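Local structure of DegV family protein (Eubacterium eligens, 3FDJ) at residues Met4-Asp9 and Arg18-Lys23; Cys12-Leu17 and Gln121-Leu126. The protein is of unknown function, but as a member of the DegV family it probably binds a fatty acid, as its characterised relatives do. One frame throughout, in Å; residues are numbered along the deposited sequence.

Contact 1: Met4-Asp9 and Arg18-Lys23; sequences MRLVAD and RGMVFK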
HETATM    1  N   MSE A   4      21.636  -6.665  -3.774  1.00 17.21           N
HETATM    2  CA  MSE A   4      20.547  -5.958  -4.470  1.00 15.32           C
HETATM    3  C   MSE A   4      19.855  -4.948  -3.567  1.00 13.94           C
HETATM    4  O   MSE A   4      19.940  -5.025  -2.348  1.00 16.29           O
HETATM    5  CB  MSE A   4      19.540  -6.938  -5.031  1.00 14.80           C
HETATM    6  CG  MSE A   4      20.195  -8.010  -5.854  1.00 15.36           C
HETATM    7 SE   MSE A   4      18.883  -8.988  -6.914  0.80 17.16          SE
HETATM    8  CE  MSE A   4      19.901 -10.605  -7.083  1.00 18.19           C
ATOM      9  N   ARG A   5      19.209  -3.975  -4.173  1.00 10.95           N
ATOM     10  CA  ARG A   5      18.558  -2.908  -3.451  1.00  9.46           C
ATOM     11  C   ARG A   5      17.071  -2.919  -3.770  1.00  8.99           C
ATOM     12  O   ARG A   5      16.680  -2.981  -4.946  1.00  8.71           O
ATOM     13  CB  ARG A   5      19.128  -1.567  -3.877  1.00  9.96           C
ATOM     14  CG  ARG A   5      18.418  -0.357  -3.301  1.00 11.05           C
ATOM     15  CD  ARG A   5      19.139   0.931  -3.690  1.00 15.67           C
ATOM     16  NE  ARG A   5      20.292   1.033  -2.854  1.00 19.59           N
ATOM     17  CZ  ARG A   5      20.417   1.819  -1.785  1.00 22.00           C
ATOM     18  NH1 ARG A   5      19.488   2.705  -1.432  1.00 23.73           N
ATOM     19  NH2 ARG A   5      21.524   1.740  -1.096  1.00 23.76           N
ATOM     20  N   LEU A   6      16.259  -2.821  -2.727  1.00  7.62           N
ATOM     21  CA  LEU A   6      14.821  -2.655  -2.852  1.00  8.37           C
ATOM     22  C   LEU A   6      14.410  -1.193  -2.554  1.00  8.22           C
ATOM     23  O   LEU A   6      14.875  -0.588  -1.592  1.00  8.65           O
ATOM     24  CB  LEU A   6      14.093  -3.646  -1.922  1.00  8.16           C
ATOM     25  CG  LEU A   6      14.415  -5.129  -2.127  1.00 10.24           C
ATOM     26  CD1 LEU A   6      13.551  -6.020  -1.170  1.00 11.25           C
ATOM     27  CD2 LEU A   6      14.274  -5.564  -3.578  1.00  8.85           C
ATOM     28  N   VAL A   7      13.551  -0.633  -3.399  1.00  8.66           N
ATOM     29  CA  VAL A   7      13.066   0.736  -3.243  1.00  8.59           C
ATOM     30  C   VAL A   7      11.550   0.709  -3.379  1.00  9.28           C
ATOM     31  O   VAL A   7      11.006  -0.072  -4.191  1.00  9.23           O
ATOM     32  CB  VAL A   7      13.692   1.673  -4.311  1.00  9.39           C
ATOM     33  CG1 VAL A   7      13.215   3.117  -4.154  1.00  9.55           C
ATOM     34  CG2 VAL A   7      15.247   1.654  -4.232  1.00  7.98           C
ATOM     35  N   ALA A   8      10.855   1.525  -2.590  1.00  7.99           N
ATOM     36  CA  ALA A   8       9.405   1.636  -2.745  1.00  8.71           C
ATOM     37  C   ALA A   8       8.953   3.024  -2.416  1.00  9.60           C
ATOM     38  O   ALA A   8       9.579   3.711  -1.624  1.00  9.83           O
ATOM     39  CB  ALA A   8       8.687   0.625  -1.842  1.00  7.72           C
ATOM     40  N   ASP A   9       7.847   3.462  -3.013  1.00 10.02           N
ATOM     41  CA  ASP A   9       7.244   4.664  -2.501  1.00 11.34           C
ATOM     42  C   ASP A   9       6.616   4.444  -1.114  1.00 10.80           C
ATOM     43  O   ASP A   9       6.330   3.312  -0.691  1.00 10.06           O
ATOM     44  CB  ASP A   9       6.280   5.283  -3.483  1.00 12.10           C
ATOM     45  CG  ASP A   9       5.062   4.470  -3.668  1.00 15.69           C
ATOM     46  OD1 ASP A   9       4.289   4.334  -2.670  1.00 21.77           O
ATOM     47  OD2 ASP A   9       4.845   4.004  -4.817  1.00 20.58           O
ATOM     48  N   ARG A  18      14.139  -5.667   7.593  1.00 19.04           N
ATOM     49  CA  ARG A  18      15.292  -6.123   8.346  1.00 20.68           C
ATOM     50  C   ARG A  18      15.995  -7.187   7.523  1.00 20.31           C
ATOM     51  O   ARG A  18      15.348  -8.077   6.996  1.00 22.09           O
ATOM     52  CB  ARG A  18      14.888  -6.643   9.736  1.00 21.51           C
ATOM     53  CG  ARG A  18      16.051  -7.025  10.641  1.00 25.40           C
ATOM     54  CD  ARG A  18      16.984  -5.847  11.059  1.00 30.84           C
ATOM     55  NE  ARG A  18      16.313  -4.812  11.867  1.00 34.64           N
ATOM     56  CZ  ARG A  18      16.934  -3.920  12.646  1.00 37.14           C
ATOM     57  NH1 ARG A  18      18.264  -3.917  12.773  1.00 37.68           N
ATOM     58  NH2 ARG A  18      16.218  -3.025  13.331  1.00 38.87           N
ATOM     59  N   GLY A  19      17.299  -7.029   7.360  1.00 20.02           N
ATOM     60  CA  GLY A  19      18.130  -7.947   6.575  1.00 19.55           C
ATOM     61  C   GLY A  19      18.346  -7.562   5.119  1.00 18.64           C
ATOM     62  O   GLY A  19      19.133  -8.200   4.427  1.00 20.09           O
HETATM   63  N   MSE A  20      17.648  -6.527   4.658  0.50 17.47           N
HETATM   64  CA  MSE A  20      17.721  -6.082   3.266  0.50 16.10           C
HETATM   65  C   MSE A  20      18.214  -4.650   3.180  0.50 15.25           C
HETATM   66  O   MSE A  20      18.164  -3.902   4.159  0.50 14.56           O
HETATM   67  CB  MSE A  20      16.335  -6.116   2.639  0.50 16.24           C
HETATM   68  CG  MSE A  20      15.844  -7.480   2.279  0.50 15.89           C
HETATM   69 SE   MSE A  20      16.623  -8.161   0.627  0.40 14.56          SE
HETATM   70  CE  MSE A  20      16.966  -6.489  -0.311  0.50 15.99           C
ATOM     71  N   VAL A  21      18.683  -4.276   1.997  1.00 13.61           N
ATOM     72  CA  VAL A  21      18.933  -2.889   1.685  1.00 12.96           C
ATOM     73  C   VAL A  21      17.616  -2.363   1.120  1.00 11.52           C
ATOM     74  O   VAL A  21      17.156  -2.837   0.084  1.00 12.08           O
ATOM     75  CB  VAL A  21      20.023  -2.720   0.653  1.00 12.92           C
ATOM     76  CG1 VAL A  21      20.201  -1.232   0.309  1.00 12.76           C
ATOM     77  CG2 VAL A  21      21.341  -3.332   1.148  1.00 13.41           C
ATOM     78  N   PHE A  22      17.032  -1.377   1.790  1.00 10.66           N
ATOM     79  CA  PHE A  22      15.709  -0.881   1.436  1.00 10.39           C
ATOM     80  C   PHE A  22      15.610   0.610   1.695  1.00 10.86           C
ATOM     81  O   PHE A  22      16.053   1.099   2.733  1.00 10.60           O
ATOM     82  CB  PHE A  22      14.638  -1.588   2.247  1.00 10.12           C
ATOM     83  CG  PHE A  22      13.262  -0.993   2.055  1.00 10.68           C
ATOM     84  CD1 PHE A  22      12.540  -1.280   0.905  1.00 11.83           C
ATOM     85  CD2 PHE A  22      12.744  -0.100   2.975  1.00 12.77           C
ATOM     86  CE1 PHE A  22      11.287  -0.689   0.675  1.00 12.41           C
ATOM     87  CE2 PHE A  22      11.502   0.501   2.760  1.00 13.32           C
ATOM     88  CZ  PHE A  22      10.771   0.188   1.636  1.00 11.95           C
ATOM     89  N   LYS A  23      14.986   1.317   0.767  1.00 10.43           N
ATOM     90  CA  LYS A  23      14.709   2.728   0.923  1.00 11.04           C
ATOM     91  C   LYS A  23      13.300   3.091   0.481  1.00 11.13           C
ATOM     92  O   LYS A  23      12.899   2.773  -0.656  1.00  9.71           O
ATOM     93  CB  LYS A  23      15.705   3.513   0.075  1.00 13.01           C
ATOM     94  CG  LYS A  23      15.675   4.962   0.351  1.00 17.60           C
ATOM     95  CD  LYS A  23      16.323   5.271   1.684  1.00 24.12           C
ATOM     96  CE  LYS A  23      16.038   6.681   2.125  1.00 27.73           C
ATOM     97  NZ  LYS A  23      16.834   7.634   1.305  1.00 30.97           N
TER

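Contact 2: Cys12-Leu17 and Gln121-Leu126; sequences CDIKEL and QMRIIL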
ATOM      1  N   CYS A  12       3.926   2.112   0.774  1.00 10.93           N
ATOM      2  CA  CYS A  12       4.189   0.784   1.341  1.00 11.62           C
ATOM      3  C   CYS A  12       4.124   0.756   2.874  1.00 12.22           C
ATOM      4  O   CYS A  12       4.140  -0.316   3.474  1.00 12.26           O
ATOM      5  CB  CYS A  12       5.533   0.249   0.862  1.00 11.70           C
ATOM      6  SG  CYS A  12       6.933   1.043   1.602  1.00 14.05           S
ATOM      7  N   ASP A  13       4.059   1.939   3.492  1.00 12.97           N
ATOM      8  CA  ASP A  13       3.893   2.123   4.958  1.00 13.75           C
ATOM      9  C   ASP A  13       5.134   1.782   5.807  1.00 14.25           C
ATOM     10  O   ASP A  13       5.101   1.982   7.028  1.00 15.79           O
ATOM     11  CB  ASP A  13       2.687   1.333   5.532  1.00 13.46           C
ATOM     12  CG  ASP A  13       1.358   1.610   4.803  1.00 14.64           C
ATOM     13  OD1 ASP A  13       0.979   2.800   4.684  1.00 16.79           O
ATOM     14  OD2 ASP A  13       0.670   0.621   4.402  1.00 15.96           O
ATOM     15  N   ILE A  14       6.212   1.290   5.197  1.00 14.81           N
ATOM     16  CA  ILE A  14       7.385   0.835   5.957  1.00 15.03           C
ATOM     17  C   ILE A  14       8.614   1.629   5.563  1.00 15.45           C
ATOM     18  O   ILE A  14       8.657   2.238   4.480  1.00 13.68           O
ATOM     19  CB  ILE A  14       7.638  -0.687   5.830  1.00 14.74           C
ATOM     20  CG1 ILE A  14       7.888  -1.113   4.383  1.00 16.36           C
ATOM     21  CG2 ILE A  14       6.429  -1.438   6.377  1.00 16.76           C
ATOM     22  CD1 ILE A  14       8.503  -2.501   4.225  1.00 16.61           C
ATOM     23  N   LYS A  15       9.575   1.637   6.478  1.00 15.55           N
ATOM     24  CA  LYS A  15      10.832   2.368   6.310  1.00 17.12           C
ATOM     25  C   LYS A  15      12.061   1.460   6.310  1.00 16.49           C
ATOM     26  O   LYS A  15      13.141   1.910   5.929  1.00 15.67           O
ATOM     27  CB  LYS A  15      10.978   3.419   7.412  1.00 18.33           C
ATOM     28  CG  LYS A  15      10.405   4.791   7.074  1.00 22.58           C
ATOM     29  CD  LYS A  15       8.935   4.918   7.402  1.00 28.57           C
ATOM     30  CE  LYS A  15       8.439   6.353   7.144  1.00 29.71           C
ATOM     31  NZ  LYS A  15       6.953   6.398   6.995  1.00 31.00           N
ATOM     32  N   GLU A  16      11.902   0.212   6.737  1.00 15.91           N
ATOM     33  CA  GLU A  16      12.976  -0.767   6.767  1.00 16.74           C
ATOM     34  C   GLU A  16      12.459  -2.165   6.446  1.00 16.85           C
ATOM     35  O   GLU A  16      11.268  -2.461   6.583  1.00 17.65           O
ATOM     36  CB  GLU A  16      13.659  -0.793   8.153  1.00 17.19           C
ATOM     37  CG  GLU A  16      12.747  -1.328   9.277  1.00 20.86           C
ATOM     38  CD  GLU A  16      13.454  -1.476  10.627  1.00 26.25           C
ATOM     39  OE1 GLU A  16      14.705  -1.583  10.654  1.00 27.35           O
ATOM     40  OE2 GLU A  16      12.734  -1.483  11.666  1.00 29.32           O
ATOM     41  N   LEU A  17      13.368  -3.019   6.016  1.00 17.02           N
ATOM     42  CA  LEU A  17      13.105  -4.414   5.772  1.00 17.66           C
ATOM     43  C   LEU A  17      14.310  -5.104   6.398  1.00 18.23           C
ATOM     44  O   LEU A  17      15.402  -5.091   5.825  1.00 16.65           O
ATOM     45  CB  LEU A  17      13.054  -4.650   4.266  1.00 18.11           C
ATOM     46  CG  LEU A  17      11.949  -5.345   3.479  1.00 20.44           C
ATOM     47  CD1 LEU A  17      10.573  -5.106   4.017  1.00 19.60           C
ATOM     48  CD2 LEU A  17      12.082  -4.915   2.004  1.00 19.08           C
ATOM     49  N   GLN A 121      -0.197  -4.818   0.197  1.00  8.97           N
ATOM     50  CA  GLN A 121       0.138  -5.611  -0.990  1.00  9.54           C
ATOM     51  C   GLN A 121       1.547  -5.271  -1.500  1.00  9.71           C
ATOM     52  O   GLN A 121       2.304  -6.175  -1.893  1.00 10.49           O
ATOM     53  CB  GLN A 121      -0.947  -5.462  -2.071  1.00 10.46           C
ATOM     54  CG  GLN A 121      -0.843  -6.475  -3.248  1.00 12.28           C
ATOM     55  CD  GLN A 121      -2.184  -6.776  -3.940  1.00 14.02           C
ATOM     56  OE1 GLN A 121      -3.154  -6.033  -3.812  1.00 16.38           O
ATOM     57  NE2 GLN A 121      -2.212  -7.846  -4.745  1.00 15.56           N
HETATM   58  N   MSE A 122       1.904  -3.990  -1.462  1.00  9.16           N
HETATM   59  CA  MSE A 122       3.286  -3.549  -1.758  1.00  9.13           C
HETATM   60  C   MSE A 122       4.240  -4.190  -0.756  1.00  9.42           C
HETATM   61  O   MSE A 122       5.293  -4.700  -1.148  1.00  9.86           O
HETATM   62  CB  MSE A 122       3.422  -2.014  -1.714  1.00  9.73           C
HETATM   63  CG  MSE A 122       2.605  -1.305  -2.772  1.00 10.63           C
HETATM   64 SE   MSE A 122       2.713   0.597  -2.574  0.80  9.49          SE
HETATM   65  CE  MSE A 122       4.654   0.826  -2.981  1.00  8.43           C
ATOM     66  N   ARG A 123       3.859  -4.217   0.525  1.00  8.90           N
ATOM     67  CA  ARG A 123       4.687  -4.900   1.526  1.00  9.10           C
ATOM     68  C   ARG A 123       4.914  -6.374   1.212  1.00  8.82           C
ATOM     69  O   ARG A 123       6.049  -6.851   1.294  1.00  8.06           O
ATOM     70  CB  ARG A 123       4.137  -4.730   2.950  1.00  8.78           C
ATOM     71  CG  ARG A 123       5.032  -5.341   3.960  1.00 10.16           C
ATOM     72  CD  ARG A 123       4.602  -5.040   5.363  1.00 11.30           C
ATOM     73  NE  ARG A 123       5.532  -5.692   6.267  1.00 11.58           N
ATOM     74  CZ  ARG A 123       5.749  -5.328   7.528  1.00 15.69           C
ATOM     75  NH1 ARG A 123       5.091  -4.301   8.091  1.00 14.01           N
ATOM     76  NH2 ARG A 123       6.663  -5.991   8.224  1.00 16.06           N
ATOM     77  N   ILE A 124       3.847  -7.091   0.851  1.00  8.55           N
ATOM     78  CA  ILE A 124       3.963  -8.506   0.495  1.00  9.02           C
ATOM     79  C   ILE A 124       4.898  -8.710  -0.711  1.00  8.85           C
ATOM     80  O   ILE A 124       5.698  -9.642  -0.738  1.00  9.60           O
ATOM     81  CB  ILE A 124       2.567  -9.145   0.294  1.00  9.13           C
ATOM     82  CG1 ILE A 124       1.923  -9.368   1.662  1.00  8.40           C
ATOM     83  CG2 ILE A 124       2.651 -10.480  -0.452  1.00  8.73           C
ATOM     84  CD1 ILE A 124       0.548 -10.079   1.646  1.00 11.03           C
ATOM     85  N   ILE A 125       4.786  -7.856  -1.708  1.00  8.98           N
ATOM     86  CA  ILE A 125       5.697  -7.912  -2.855  1.00  9.31           C
ATOM     87  C   ILE A 125       7.161  -7.728  -2.398  1.00  8.50           C
ATOM     88  O   ILE A 125       8.033  -8.522  -2.742  1.00  7.86           O
ATOM     89  CB  ILE A 125       5.297  -6.884  -3.930  1.00  9.22           C
ATOM     90  CG1 ILE A 125       3.946  -7.282  -4.522  1.00  9.86           C
ATOM     91  CG2 ILE A 125       6.366  -6.787  -5.030  1.00 11.27           C
ATOM     92  CD1 ILE A 125       3.257  -6.189  -5.359  1.00 11.40           C
ATOM     93  N   LEU A 126       7.404  -6.699  -1.604  1.00  8.76           N
ATOM     94  CA  LEU A 126       8.754  -6.406  -1.100  1.00  8.81           C
ATOM     95  C   LEU A 126       9.316  -7.583  -0.320  1.00  9.39           C
ATOM     96  O   LEU A 126      10.485  -7.947  -0.499  1.00  9.81           O
ATOM     97  CB  LEU A 126       8.736  -5.157  -0.233  1.00  8.46           C
ATOM     98  CG  LEU A 126       8.592  -3.863  -1.005  1.00  9.12           C
ATOM     99  CD1 LEU A 126       8.123  -2.754  -0.075  1.00 11.88           C
ATOM    100  CD2 LEU A 126       9.924  -3.489  -1.670  1.00  7.79           C
TER

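Contact 1: Met4-Asp9 and Arg18-Lys23
The ring of F22 meets A8 at its edge, where CB of A8 lies near the ring plane and 3.8 Å from CE1 of F22. CD1 of F22 also reaches CB of L6 at 4.0 Å, while O of L6 approaches the ring obliquely. With chi1 at 173°, CG of F22 stands anti to the backbone N. An alanine here would probably leave a gap beside A8 and L6, and deprive C12 and L17 of the loop between the strands of the ring they touch. The guanidinium of R5 has CG1 of V21 over one face, 3.5 Å from NH2 of R5, and CB of K23 obliquely near NH1. Its charge is met by a salt bridge from NE to D75, and NH1 bonds O of A71. Between these two sets of side chains the backbones pair as neighbouring parallel strands whose axes diverge by 19°. Strand 5-9 pairs on its other edge with 77-82, through R5 and V7 to F79, in a mixed sheet. Hydrogen bonds run from N of L6 to O of V21 (3.0 Å, 171° at the hydrogen), from N of K23 to O of L6 (3.0 Å), and from N of A8 to O of K23 (3.1 Å). Alternation puts L6 and F22 on the face toward helix 120-134, and R5, V7, V21 and K23 on the other, where V7 and K23 touch A71 of helix 65-72.

Contact 2: Cys12-Leu17 and Gln121-Leu126
M122 meets C12 with both ends of its side chain: CB of M122 and CE of M122 each lie 4.0 Å from CB of C12. The bend at chi3 (65°) brings CE back to that carbon, and the selenium passes 3.9 Å from N of C12. One residue on, R123 stretches its aliphatic chain out fully from CG to NE and crosses the side chain of I14 at about a right angle. CG2 of I14 comes within 3.6 Å of NH1 of R123, oblique to the guanidinium. The charged end is engaged beyond this pair, in a salt bridge from NE to E127 and a cation-pi contact with Y256. A helical turn after M122, L126 sends CD1 to CB of C12 (4.1 Å) and to CD1 of I14 (4.3 Å). CD2 of L17 packs on CB of L126 at 4.0 Å, the two side chains again crossing about perpendicularly. The loop after strand 5-9 is thereby laid against one side of helix 120-134. A weak bond from N of I14 to SG of C12 ties the loop to itself, but no hydrogen bond crosses to the helix, so van der Waals packing of mostly apolar groups, with the arginine's charge served by E127 and Y256, probably holds the two together.

Overall arrangement
Contact 1 lies farther out, its centre about 15 Å from the centre of the chain, with V21 and K23 exposed; contact 2 is buried, its centre about 8 Å from that point. Their chemistry differs accordingly: backbone hydrogen bonds join strand to strand in contact 1, whereas contact 2 joins loop to helix through side chains. Segment 12-17 lies within the connection between the two strands of contact 1, so the segments alternate along the chain; in space the centres are about 9 Å apart. Direct packing joins them, with CD1 of L6 3.7 Å from CD2 of L17. Helix 120-134 packs against both loop and sheet, L126 touching A8 and I133 touching L6.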